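Local coordinates for protein 3-Hydroxyacyl-CoA dehydrogenase (Ralstonia eutropha H16, PDB 4PZC) that probably catalyses the NAD-dependent interconversion of (S)-3-hydroxyacyl-CoA, including (S)-3-hydroxybutyryl-CoA, and the corresponding 3-ketoacyl-CoA, at residues 246-249 with 253-256; 121-126 with 181-186. All coordinates share one frame; numbering follows the deposited sequence.

In the fold
Contact 2 (121-126 with 181-186) belongs to the NAD-binding Rossmann domain and joins its short helix 123-127 to the end of strand 177-182, outermost in the sheet of this chain. Contact 1 (246-249 with 253-256) folds the end of helix 237-251, in the all-helical C-terminal domain, against the loop that follows it. Neither is wholly core: contact 1 combines buried L247 and Y256 with an exposed Y248, and contact 2 lies near the surface with I123 as its buried member. Their chemistry differs accordingly, apolar and aromatic packing in the first, an asparagine amide bonded at a helix start in the second. They touch where L247 packs on the P185-G186 backbone, and both reach the second subunit.

Contact 1 (246-249 with 253-256); sequences VLYT and DPKY
The Y248 ring turns an edge to the chain at D253 and P254, while the Y256 ring has K255 CG over one face, toward the rim, D253 O at its edge and L247 CD1 approaching obliquely. The motif is a helix end with the chain turning back on it: after helix 237-251 of the C-terminal domain, the loop brings D253-Y256, with a short 3-10 segment at 254-255, back against the last turn. With CG anti to the backbone N (chi1 174°), the Y248 ring lies with its CD1-CE1 edge against the backbone of D253 and P254. Its CD1 lies 3.4 Å from D253 O and its CE1 3.6 Å from P254 N. One residue earlier, L247 CB packs at 3.9 Å on Y256 CB, and L247 CD1 is 4.0 Å from Y256 CD2. The one polar link across the segments, D253 N to Y248 O, is weak.

Y256 OH is hydrogen-bonded to E199 of the second subunit, and D253 OD2 forms a salt bridge with R257 of that subunit, which places the turn at the subunit interface. The other carboxylate oxygen closes an Asx turn: D253 OD1 takes the K255 N-H at 3.2 Å, from above the carboxylate plane.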
loop_
_atom_site.group_PDB
_atom_site.type_symbol
_atom_site.label_atom_id
_atom_site.label_comp_id
_atom_site.label_asym_id
_atom_site.label_seq_id
_atom_site.Cartn_x
_atom_site.Cartn_y
_atom_site.Cartn_z
ATOM N N VAL A 246 -14.731 -4.046 13.072
ATOM C CA VAL A 246 -14.263 -3.284 14.223
ATOM C C VAL A 246 -14.170 -1.786 13.940
ATOM O O VAL A 246 -14.590 -0.942 14.743
ATOM C CB VAL A 246 -12.919 -3.874 14.693
ATOM C CG1 VAL A 246 -12.065 -2.851 15.424
ATOM C CG2 VAL A 246 -13.204 -5.081 15.572
ATOM N N LEU A 247 -13.615 -1.448 12.791
ATOM C CA LEU A 247 -13.510 -0.056 12.439
ATOM C C LEU A 247 -14.899 0.607 12.357
ATOM O O LEU A 247 -15.110 1.643 12.992
ATOM C CB LEU A 247 -12.740 0.099 11.151
ATOM C CG LEU A 247 -11.252 -0.278 11.216
ATOM C CD1 LEU A 247 -10.616 -0.029 9.856
ATOM C CD2 LEU A 247 -10.460 0.484 12.258
ATOM N N TYR A 248 -15.833 0.009 11.605
ATOM C CA TYR A 248 -17.227 0.522 11.505
ATOM C C TYR A 248 -17.901 0.602 12.877
ATOM O O TYR A 248 -18.587 1.565 13.211
ATOM C CB TYR A 248 -18.083 -0.340 10.514
ATOM C CG TYR A 248 -19.576 0.012 10.456
ATOM C CD1 TYR A 248 -19.995 1.287 10.107
ATOM C CD2 TYR A 248 -20.561 -0.936 10.757
ATOM C CE1 TYR A 248 -21.351 1.626 10.075
ATOM C CE2 TYR A 248 -21.919 -0.604 10.720
ATOM C CZ TYR A 248 -22.318 0.679 10.385
ATOM O OH TYR A 248 -23.663 1.016 10.343
ATOM N N THR A 249 -17.683 -0.404 13.688
ATOM C CA THR A 249 -18.385 -0.478 14.942
ATOM C C THR A 249 -17.782 0.464 15.962
ATOM O O THR A 249 -18.518 1.121 16.657
ATOM C CB THR A 249 -18.439 -1.929 15.461
ATOM O OG1 THR A 249 -18.995 -2.745 14.436
ATOM C CG2 THR A 249 -19.346 -2.041 16.679
ATOM N N ASP A 253 -18.979 4.658 11.958
ATOM C CA ASP A 253 -18.880 5.460 10.724
ATOM C C ASP A 253 -18.849 4.559 9.460
ATOM O O ASP A 253 -17.900 3.800 9.268
ATOM C CB ASP A 253 -17.630 6.337 10.838
ATOM C CG ASP A 253 -17.458 7.338 9.708
ATOM O OD1 ASP A 253 -18.251 7.462 8.734
ATOM O OD2 ASP A 253 -16.441 8.037 9.836
ATOM N N PRO A 254 -19.908 4.631 8.613
ATOM C CA PRO A 254 -20.006 3.845 7.377
ATOM C C PRO A 254 -18.872 4.062 6.416
ATOM O O PRO A 254 -18.737 3.287 5.461
ATOM C CB PRO A 254 -21.316 4.327 6.725
ATOM C CG PRO A 254 -21.664 5.593 7.441
ATOM C CD PRO A 254 -21.150 5.382 8.845
ATOM N N LYS A 255 -18.069 5.092 6.630
ATOM C CA LYS A 255 -16.859 5.245 5.836
ATOM C C LYS A 255 -16.133 3.915 5.761
ATOM O O LYS A 255 -15.530 3.583 4.758
ATOM C CB LYS A 255 -15.932 6.317 6.441
ATOM C CG LYS A 255 -14.503 6.271 5.915
ATOM C CD LYS A 255 -13.733 7.557 6.190
ATOM C CE LYS A 255 -12.283 7.345 5.788
ATOM N NZ LYS A 255 -11.322 8.396 6.189
ATOM N N TYR A 256 -16.198 3.167 6.853
ATOM C CA TYR A 256 -15.506 1.881 6.974
ATOM C C TYR A 256 -16.386 0.642 6.755
ATOM O O TYR A 256 -15.956 -0.440 7.102
ATOM C CB TYR A 256 -14.845 1.813 8.369
ATOM C CG TYR A 256 -13.988 3.028 8.654
ATOM C CD1 TYR A 256 -14.519 4.168 9.251
ATOM C CD2 TYR A 256 -12.642 3.038 8.286
ATOM C CE1 TYR A 256 -13.723 5.288 9.488
ATOM C CE2 TYR A 256 -11.837 4.140 8.499
ATOM C CZ TYR A 256 -12.371 5.256 9.100
ATOM O OH TYR A 256 -11.535 6.314 9.289
#

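Contact 2 (121-126 with 181-186); sequences ISITKL and VKNSPG
N183 reaches across to S122 and I123 with its amide, OD1 directed at the backbone of I123 and ND2 at the hydroxyl of S122. Its CG is anti to the backbone N (chi1 -169°), which places the amide beside its own carbonyl carbon, where it meets the first residues of helix 123-127 in the Rossmann-type NAD-binding domain. The two ends of the amide are used differently. N183 ND2 donates to S122 OG at 2.9 Å, with the serine oxygen tilted slightly from the amide plane. I123 N donates to N183 OD1 at 3.1 Å, from well above the carbonyl plane and with a C=O...N angle of only 102°. Both bonds are similarly bent at the hydrogen. Together they restrict rotation of the amide and set which end faces which partner.

S122 is the N-cap of the helix. Its OG also accepts from K125 N at 3.2 Å, so one hydroxyl oxygen takes both the capping N-H and the asparagine amide. N183, which follows strand 177-182 far along the chain, gives the N-H of I123, the first helical residue, an imperfectly directed acceptor in OD1.

Around these bonds the side chains of I123 and T124 lie across that of N183. I123 CB is 3.5 Å from N183 OD1, and T124 CB is 3.8 Å from N183 ND2. The hydroxyl of T124 has its hydrogen bond with L157 N.

I121 lies beside E92, which binds NAD(+). Both segments pack on strand 150-155: I123 and N183 touch I154, and the backbone of N183 pairs with R155. Helix 94-107 meets I121, K125 and L126 through Y94, whereas P185 leans on helix 237-251 of the C-terminal domain.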
loop_
_atom_site.group_PDB
_atom_site.type_symbol
_atom_site.label_atom_id
_atom_site.label_comp_id
_atom_site.label_asym_id
_atom_site.label_seq_id
_atom_site.Cartn_x
_atom_site.Cartn_y
_atom_site.Cartn_z
ATOM N N ILE A 121 -7.995 -5.150 20.130
ATOM C CA ILE A 121 -8.643 -4.907 21.421
ATOM C C ILE A 121 -8.209 -3.581 22.092
ATOM O O ILE A 121 -7.013 -3.227 22.124
ATOM C CB ILE A 121 -8.413 -6.082 22.394
ATOM C CG1 ILE A 121 -8.788 -7.451 21.758
ATOM C CG2 ILE A 121 -9.202 -5.862 23.682
ATOM C CD1 ILE A 121 -10.274 -7.785 21.720
ATOM N N SER A 122 -9.187 -2.852 22.641
ATOM C CA SER A 122 -8.909 -1.558 23.264
ATOM C C SER A 122 -7.973 -1.671 24.470
ATOM O O SER A 122 -8.361 -2.136 25.560
ATOM C CB SER A 122 -10.186 -0.838 23.695
ATOM O OG SER A 122 -9.851 0.417 24.274
ATOM N N ILE A 123 -6.742 -1.224 24.250
ATOM C CA ILE A 123 -5.733 -1.155 25.297
ATOM C C ILE A 123 -6.282 -0.453 26.518
ATOM O O ILE A 123 -6.072 -0.916 27.632
ATOM C CB ILE A 123 -4.457 -0.411 24.792
ATOM C CG1 ILE A 123 -3.817 -1.179 23.591
ATOM C CG2 ILE A 123 -3.454 -0.150 25.924
ATOM C CD1 ILE A 123 -3.691 -2.693 23.751
ATOM N N THR A 124 -6.982 0.655 26.311
ATOM C CA THR A 124 -7.570 1.399 27.415
ATOM C C THR A 124 -8.622 0.633 28.158
ATOM O O THR A 124 -8.698 0.711 29.376
ATOM C CB THR A 124 -8.167 2.706 26.919
ATOM O OG1 THR A 124 -7.085 3.556 26.561
ATOM C CG2 THR A 124 -9.016 3.405 27.985
ATOM N N LYS A 125 -9.434 -0.129 27.446
ATOM C CA LYS A 125 -10.411 -0.999 28.115
ATOM C C LYS A 125 -9.697 -2.099 28.913
ATOM O O LYS A 125 -10.115 -2.416 30.039
ATOM C CB LYS A 125 -11.402 -1.594 27.116
ATOM C CG LYS A 125 -12.749 -1.918 27.731
ATOM C CD LYS A 125 -13.809 -2.087 26.647
ATOM C CE LYS A 125 -14.989 -1.136 26.850
ATOM N NZ LYS A 125 -15.826 -1.045 25.622
ATOM N N LEU A 126 -8.612 -2.648 28.360
ATOM C CA LEU A 126 -7.847 -3.660 29.083
ATOM C C LEU A 126 -7.120 -3.102 30.291
ATOM O O LEU A 126 -7.427 -3.478 31.419
ATOM C CB LEU A 126 -6.867 -4.364 28.169
ATOM C CG LEU A 126 -7.581 -5.250 27.161
ATOM C CD1 LEU A 126 -6.605 -5.800 26.130
ATOM C CD2 LEU A 126 -8.331 -6.355 27.900
ATOM N N VAL A 181 1.559 4.935 19.499
ATOM C CA VAL A 181 0.233 5.075 18.940
ATOM C C VAL A 181 -0.710 5.275 20.091
ATOM O O VAL A 181 -0.709 4.473 21.011
ATOM C CB VAL A 181 -0.188 3.777 18.234
ATOM C CG1 VAL A 181 -1.629 3.839 17.752
ATOM C CG2 VAL A 181 0.740 3.481 17.075
ATOM N N LYS A 182 -1.501 6.343 20.058
ATOM C CA LYS A 182 -2.575 6.450 21.011
ATOM C C LYS A 182 -3.577 5.365 20.649
ATOM O O LYS A 182 -3.979 5.264 19.523
ATOM C CB LYS A 182 -3.264 7.806 20.950
ATOM C CG LYS A 182 -2.385 8.986 21.290
ATOM C CD LYS A 182 -3.279 10.190 21.564
ATOM C CE LYS A 182 -2.483 11.442 21.936
ATOM N NZ LYS A 182 -1.934 12.206 20.769
ATOM N N ASN A 183 -3.976 4.565 21.618
ATOM C CA ASN A 183 -5.048 3.616 21.436
ATOM C C ASN A 183 -6.221 4.160 20.609
ATOM O O ASN A 183 -6.824 5.200 20.959
ATOM C CB ASN A 183 -5.573 3.156 22.789
ATOM C CG ASN A 183 -6.500 1.982 22.664
ATOM O OD1 ASN A 183 -6.130 0.948 22.094
ATOM N ND2 ASN A 183 -7.734 2.135 23.169
ATOM N N SER A 184 -6.530 3.420 19.531
ATOM C CA SER A 184 -7.575 3.760 18.562
ATOM C C SER A 184 -7.809 2.547 17.652
ATOM O O SER A 184 -6.879 1.771 17.359
ATOM C CB SER A 184 -7.158 4.968 17.709
ATOM O OG SER A 184 -8.012 5.218 16.591
ATOM N N PRO A 185 -9.047 2.382 17.173
ATOM C CA PRO A 185 -9.306 1.221 16.380
ATOM C C PRO A 185 -8.255 1.024 15.253
ATOM O O PRO A 185 -7.922 1.983 14.551
ATOM C CB PRO A 185 -10.691 1.527 15.839
ATOM C CG PRO A 185 -11.325 2.308 16.935
ATOM C CD PRO A 185 -10.238 3.240 17.271
ATOM N N GLY A 186 -7.712 -0.201 15.130
ATOM C CA GLY A 186 -6.665 -0.504 14.157
ATOM C C GLY A 186 -5.332 0.226 14.339
ATOM O O GLY A 186 -4.411 0.096 13.536
#